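Local structure of hypothetical protein, similar to alpha-acetolactate decarboxylase (Staphylococcus aureus subsp. aureus, 1XV2) at residues A[111-116]-A[160-165]; A[156-161]-A[175-180]. The protein probably acts as a zinc-dependent alpha-acetolactate decarboxylase, converting alpha-acetolactate to acetoin and carbon dioxide. One frame throughout, in Å; residues are numbered along the deposited sequence.

Overall arrangement
After the N-terminal strands and helix 95-105, the chain runs as strand 113-118, turns into 120-127 and, past 148-151, returns as strand 154-163. Interaction 1 closes this long excursion by pairing 111-116 with 160-165. The chain then makes a shorter loop and comes back as strand 174-181. Interaction 2 pairs 156-161 with 175-180 and closes that beta hairpin. The two contacts follow one another, and neither nests in the other. They overlap at Gly160 and Phe161, so strand 154-163 has 113-118 along one edge and 174-181 along the other. Together they form part of the curled antiparallel sheet. Interaction 1 lies toward the second subunit, and interaction 2 supplies two zinc ligands.

Interaction 1 (A[111-116]-A[160-165]); sequences LFSAVK and GFFTPE
Leu111 O lies in the ring plane of Phe162, at the CD2 edge, and also approaches CD of Pro164. The segments 111-116 and 160-165 run antiparallel, as neighbours in the curled antiparallel sheet of the protein. Phe112 comes next. Its ring lies across Pro164, whose CD sits over the ring centre in a CH-pi contact, 3.6 Å from the centroid. The Thr163 side chain runs alongside the ring, pointing the same way, with CG2 3.5 Å from Phe112 CE1. Phe112 also packs on Leu8, Phe167 and Phe208, and on Phe212 of the second subunit.

Ser113 pairs with Phe162 through two backbone bonds. Ser113 N donates to Phe162 O at 3.2 Å, and the return bond from Phe162 N to Ser113 O is shorter at 2.8 Å. Ser113 OG stands between its own backbone N and carbonyl carbon (chi1 60°). This turns it to CB of Phe162, only 3.1 Å away. Ala114 faces the other side of the sheet with Phe161, its CB obliquely placed 3.7 Å from CD1 of that ring. Val115 returns to the Ser113 side and pairs with Gly160. Val115 N reaches Gly160 O at 3.1 Å. Gly160 N closes the ring on Val115 O, a bent bond with an N-H...O angle of 149°.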
loop_
_atom_site.group_PDB
_atom_site.type_symbol
_atom_site.label_atom_id
_atom_site.label_comp_id
_atom_site.label_asym_id
_atom_site.label_seq_id
_atom_site.Cartn_x
_atom_site.Cartn_y
_atom_site.Cartn_z
ATOM N N LEU A 111 -7.850 8.212 -4.330
ATOM C CA LEU A 111 -8.324 6.905 -3.891
ATOM C C LEU A 111 -8.185 5.876 -5.001
ATOM O O LEU A 111 -8.031 6.222 -6.174
ATOM C CB LEU A 111 -9.805 6.974 -3.517
ATOM C CG LEU A 111 -10.237 7.784 -2.297
ATOM C CD1 LEU A 111 -11.752 7.930 -2.308
ATOM C CD2 LEU A 111 -9.767 7.095 -1.029
ATOM N N PHE A 112 -8.238 4.608 -4.615
ATOM C CA PHE A 112 -8.190 3.514 -5.572
ATOM C C PHE A 112 -9.627 3.417 -6.075
ATOM O O PHE A 112 -10.562 3.790 -5.363
ATOM C CB PHE A 112 -7.829 2.204 -4.869
ATOM C CG PHE A 112 -6.356 1.992 -4.672
ATOM C CD1 PHE A 112 -5.589 1.403 -5.669
ATOM C CD2 PHE A 112 -5.744 2.343 -3.473
ATOM C CE1 PHE A 112 -4.234 1.158 -5.473
ATOM C CE2 PHE A 112 -4.388 2.105 -3.268
ATOM C CZ PHE A 112 -3.635 1.509 -4.270
ATOM N N SER A 113 -9.806 2.919 -7.292
ATOM C CA SER A 113 -11.143 2.751 -7.854
ATOM C C SER A 113 -11.124 1.643 -8.894
ATOM O O SER A 113 -10.074 1.304 -9.440
ATOM C CB SER A 113 -11.634 4.052 -8.498
ATOM O OG SER A 113 -10.766 4.467 -9.539
ATOM N N ALA A 114 -12.289 1.073 -9.159
ATOM C CA ALA A 114 -12.409 0.011 -10.139
ATOM C C ALA A 114 -13.318 0.490 -11.259
ATOM O O ALA A 114 -14.233 1.276 -11.027
ATOM C CB ALA A 114 -12.993 -1.237 -9.490
ATOM N N VAL A 115 -13.065 0.016 -12.473
ATOM C CA VAL A 115 -13.883 0.405 -13.608
ATOM C C VAL A 115 -14.277 -0.784 -14.457
ATOM O O VAL A 115 -13.576 -1.798 -14.514
ATOM C CB VAL A 115 -13.158 1.411 -14.528
ATOM C CG1 VAL A 115 -12.773 2.648 -13.742
ATOM C CG2 VAL A 115 -11.934 0.762 -15.148
ATOM N N LYS A 116 -15.415 -0.643 -15.116
ATOM C CA LYS A 116 -15.923 -1.669 -16.002
ATOM C C LYS A 116 -16.520 -0.909 -17.172
ATOM O O LYS A 116 -17.396 -0.064 -16.990
ATOM C CB LYS A 116 -16.994 -2.512 -15.307
ATOM C CG LYS A 116 -17.434 -3.708 -16.134
ATOM C CD LYS A 116 -18.389 -4.615 -15.378
ATOM C CE LYS A 116 -18.727 -5.845 -16.210
ATOM N NZ LYS A 116 -19.613 -6.801 -15.490
ATOM N N GLY A 160 -10.562 -3.014 -14.902
ATOM C CA GLY A 160 -9.284 -2.570 -14.393
ATOM C C GLY A 160 -9.404 -1.755 -13.130
ATOM O O GLY A 160 -10.471 -1.686 -12.515
ATOM N N PHE A 161 -8.305 -1.117 -12.752
ATOM C CA PHE A 161 -8.271 -0.318 -11.542
ATOM C C PHE A 161 -7.456 0.946 -11.718
ATOM O O PHE A 161 -6.550 1.010 -12.548
ATOM C CB PHE A 161 -7.650 -1.131 -10.407
ATOM C CG PHE A 161 -8.358 -2.413 -10.129
ATOM C CD1 PHE A 161 -9.542 -2.423 -9.400
ATOM C CD2 PHE A 161 -7.848 -3.617 -10.607
ATOM C CE1 PHE A 161 -10.214 -3.619 -9.150
ATOM C CE2 PHE A 161 -8.510 -4.816 -10.364
ATOM C CZ PHE A 161 -9.696 -4.818 -9.633
ATOM N N PHE A 162 -7.784 1.947 -10.917
ATOM C CA PHE A 162 -7.060 3.203 -10.934
ATOM C C PHE A 162 -6.290 3.247 -9.625
ATOM O O PHE A 162 -6.855 2.999 -8.557
ATOM C CB PHE A 162 -8.017 4.392 -10.995
ATOM C CG PHE A 162 -7.322 5.722 -10.931
ATOM C CD1 PHE A 162 -6.733 6.270 -12.068
ATOM C CD2 PHE A 162 -7.225 6.410 -9.728
ATOM C CE1 PHE A 162 -6.055 7.485 -12.009
ATOM C CE2 PHE A 162 -6.548 7.627 -9.656
ATOM C CZ PHE A 162 -5.961 8.165 -10.803
ATOM N N THR A 163 -5.000 3.547 -9.715
ATOM C CA THR A 163 -4.144 3.635 -8.543
ATOM C C THR A 163 -3.740 5.091 -8.335
ATOM O O THR A 163 -3.260 5.741 -9.262
ATOM C CB THR A 163 -2.875 2.786 -8.733
ATOM O OG1 THR A 163 -3.249 1.420 -8.949
ATOM C CG2 THR A 163 -1.973 2.885 -7.510
ATOM N N PRO A 164 -3.938 5.625 -7.117
ATOM C CA PRO A 164 -3.579 7.017 -6.827
ATOM C C PRO A 164 -2.064 7.207 -6.795
ATOM O O PRO A 164 -1.321 6.284 -6.453
ATOM C CB PRO A 164 -4.252 7.271 -5.478
ATOM C CG PRO A 164 -4.191 5.926 -4.825
ATOM C CD PRO A 164 -4.559 4.983 -5.945
ATOM N N GLU A 165 -1.618 8.408 -7.153
ATOM C CA GLU A 165 -0.197 8.743 -7.226
ATOM C C GLU A 165 0.727 8.149 -6.165
ATOM O O GLU A 165 1.675 7.444 -6.496
ATOM C CB GLU A 165 -0.014 10.266 -7.244
ATOM C CG GLU A 165 1.338 10.711 -7.781
ATOM C CD GLU A 165 1.530 12.221 -7.740
ATOM O OE1 GLU A 165 0.586 12.960 -8.095
ATOM O OE2 GLU A 165 2.634 12.669 -7.362
#

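Interaction 2 (A[156-161]-A[175-180]); sequences GAIVGF and FHIHFA. With ZN (zinc ion), chain E.
Val159 and His178 sit opposite each other and exchange two backbone hydrogen bonds. His178 N to Val159 O is 2.8 Å, and the return bond from Val159 N to His178 O is 2.9 Å. Ala157 with Ala180 and Phe161 with His176 form two more such pairs, giving six bonds in all. CA-H...O contacts fill in between them, such as Ile158 CA to His178 O. Gly160 CA comes very close to His176 O, at 2.9 Å.

Apolar packing lies on the face of Ile158, Ile177 and Phe179. Ile158 CG2 presses on CB of Ile177 at 3.5 Å, a tight carbon contact. Ile177 CG2 rests on the bare CA of Gly160. Phe179 has CG anti to its backbone N (chi1 177°), which folds the ring back toward the neighbouring strand. Its CZ reaches Gly156 CA at 3.6 Å. CG1 of Ile158 meets the same ring at its edge, 3.6 Å from CD1.

The two strands, 154-163 and 174-181, form a beta hairpin. Its other face, which carries Val159 and Phe161, holds the metal ligands.

His176 and His178, two residues apart, point to this same face and both bind zinc through NE2. The bond from His176 NE2 is 2.3 Å. His189 and three waters complete the site, and water 3 lies in the plane of both rings. At the other nitrogen of His178, ND1 is hydrogen-bonded to Val49 O, which helps fix the rotation of that ring.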
loop_
_atom_site.group_PDB
_atom_site.type_symbol
_atom_site.label_atom_id
_atom_site.label_comp_id
_atom_site.label_asym_id
_atom_site.label_seq_id
_atom_site.Cartn_x
_atom_site.Cartn_y
_atom_site.Cartn_z
ATOM N N GLY A 156 -17.122 -6.310 -26.194
ATOM C CA GLY A 156 -16.511 -6.967 -25.056
ATOM C C GLY A 156 -16.530 -6.089 -23.824
ATOM O O GLY A 156 -17.307 -5.137 -23.737
ATOM N N ALA A 157 -15.664 -6.400 -22.867
ATOM C CA ALA A 157 -15.607 -5.633 -21.637
ATOM C C ALA A 157 -14.185 -5.355 -21.191
ATOM O O ALA A 157 -13.302 -6.208 -21.303
ATOM C CB ALA A 157 -16.357 -6.371 -20.530
ATOM N N ILE A 158 -13.975 -4.142 -20.696
ATOM C CA ILE A 158 -12.684 -3.731 -20.173
ATOM C C ILE A 158 -12.872 -3.667 -18.667
ATOM O O ILE A 158 -13.869 -3.130 -18.189
ATOM C CB ILE A 158 -12.280 -2.310 -20.630
ATOM C CG1 ILE A 158 -11.945 -2.292 -22.123
ATOM C CG2 ILE A 158 -11.103 -1.822 -19.796
ATOM C CD1 ILE A 158 -11.552 -0.916 -22.636
ATOM N N VAL A 159 -11.926 -4.220 -17.922
ATOM C CA VAL A 159 -11.990 -4.172 -16.468
ATOM C C VAL A 159 -10.611 -3.753 -15.999
ATOM O O VAL A 159 -9.604 -4.076 -16.634
ATOM C CB VAL A 159 -12.362 -5.545 -15.841
ATOM C CG1 VAL A 159 -13.715 -6.003 -16.361
ATOM C CG2 VAL A 159 -11.288 -6.578 -16.140
ATOM N N GLY A 160 -10.562 -3.014 -14.902
ATOM C CA GLY A 160 -9.284 -2.570 -14.393
ATOM C C GLY A 160 -9.404 -1.755 -13.130
ATOM O O GLY A 160 -10.471 -1.686 -12.515
ATOM N N PHE A 161 -8.305 -1.117 -12.752
ATOM C CA PHE A 161 -8.271 -0.318 -11.542
ATOM C C PHE A 161 -7.456 0.946 -11.718
ATOM O O PHE A 161 -6.550 1.010 -12.548
ATOM C CB PHE A 161 -7.650 -1.131 -10.407
ATOM C CG PHE A 161 -8.358 -2.413 -10.129
ATOM C CD1 PHE A 161 -9.542 -2.423 -9.400
ATOM C CD2 PHE A 161 -7.848 -3.617 -10.607
ATOM C CE1 PHE A 161 -10.214 -3.619 -9.150
ATOM C CE2 PHE A 161 -8.510 -4.816 -10.364
ATOM C CZ PHE A 161 -9.696 -4.818 -9.633
ATOM N N PHE A 175 -4.476 4.263 -14.554
ATOM C CA PHE A 175 -5.330 3.152 -14.964
ATOM C C PHE A 175 -4.573 1.910 -15.422
ATOM O O PHE A 175 -3.550 1.997 -16.105
ATOM C CB PHE A 175 -6.268 3.594 -16.095
ATOM C CG PHE A 175 -7.303 4.598 -15.673
ATOM C CD1 PHE A 175 -8.390 4.211 -14.895
ATOM C CD2 PHE A 175 -7.186 5.932 -16.045
ATOM C CE1 PHE A 175 -9.351 5.141 -14.490
ATOM C CE2 PHE A 175 -8.141 6.870 -15.644
ATOM C CZ PHE A 175 -9.224 6.471 -14.865
ATOM N N HIS A 176 -5.087 0.751 -15.032
ATOM C CA HIS A 176 -4.512 -0.524 -15.431
ATOM C C HIS A 176 -5.737 -1.343 -15.804
ATOM O O HIS A 176 -6.538 -1.707 -14.941
ATOM C CB HIS A 176 -3.743 -1.174 -14.278
ATOM C CG HIS A 176 -3.054 -2.448 -14.659
ATOM N ND1 HIS A 176 -2.214 -3.127 -13.803
ATOM C CD2 HIS A 176 -3.096 -3.177 -15.800
ATOM C CE1 HIS A 176 -1.770 -4.220 -14.399
ATOM N NE2 HIS A 176 -2.290 -4.272 -15.611
ATOM N N ILE A 177 -5.886 -1.613 -17.097
ATOM C CA ILE A 177 -7.052 -2.326 -17.593
ATOM C C ILE A 177 -6.766 -3.449 -18.576
ATOM O O ILE A 177 -5.835 -3.372 -19.381
ATOM C CB ILE A 177 -8.014 -1.348 -18.292
ATOM C CG1 ILE A 177 -7.230 -0.490 -19.292
ATOM C CG2 ILE A 177 -8.705 -0.460 -17.267
ATOM C CD1 ILE A 177 -8.097 0.388 -20.174
ATOM N N HIS A 178 -7.595 -4.483 -18.509
ATOM C CA HIS A 178 -7.492 -5.631 -19.400
ATOM C C HIS A 178 -8.817 -5.733 -20.141
ATOM O O HIS A 178 -9.828 -5.202 -19.683
ATOM C CB HIS A 178 -7.247 -6.923 -18.616
ATOM C CG HIS A 178 -5.852 -7.059 -18.088
ATOM N ND1 HIS A 178 -5.414 -8.190 -17.431
ATOM C CD2 HIS A 178 -4.797 -6.212 -18.121
ATOM C CE1 HIS A 178 -4.149 -8.034 -17.085
ATOM N NE2 HIS A 178 -3.751 -6.843 -17.492
ATOM N N PHE A 179 -8.809 -6.425 -21.275
ATOM C CA PHE A 179 -10.008 -6.586 -22.087
ATOM C C PHE A 179 -10.293 -8.050 -22.409
ATOM O O PHE A 179 -9.380 -8.870 -22.499
ATOM C CB PHE A 179 -9.843 -5.808 -23.399
ATOM C CG PHE A 179 -10.996 -5.966 -24.354
ATOM C CD1 PHE A 179 -12.174 -5.248 -24.170
ATOM C CD2 PHE A 179 -10.901 -6.832 -25.440
ATOM C CE1 PHE A 179 -13.246 -5.388 -25.058
ATOM C CE2 PHE A 179 -11.963 -6.981 -26.334
ATOM C CZ PHE A 179 -13.140 -6.255 -26.140
ATOM N N ALA A 180 -11.573 -8.362 -22.577
ATOM C CA ALA A 180 -12.025 -9.699 -22.942
ATOM C C ALA A 180 -13.264 -9.507 -23.807
ATOM O O ALA A 180 -14.240 -8.887 -23.378
ATOM C CB ALA A 180 -12.368 -10.527 -21.697
HETATM ZN ZN ZN E . -1.751 -5.871 -17.118
HETATM O O HOH W 1 -0.139 -7.418 -18.071
HETATM O O HOH W 2 0.629 -5.659 -16.360
HETATM O O HOH W 3 -0.649 -7.542 -15.657
#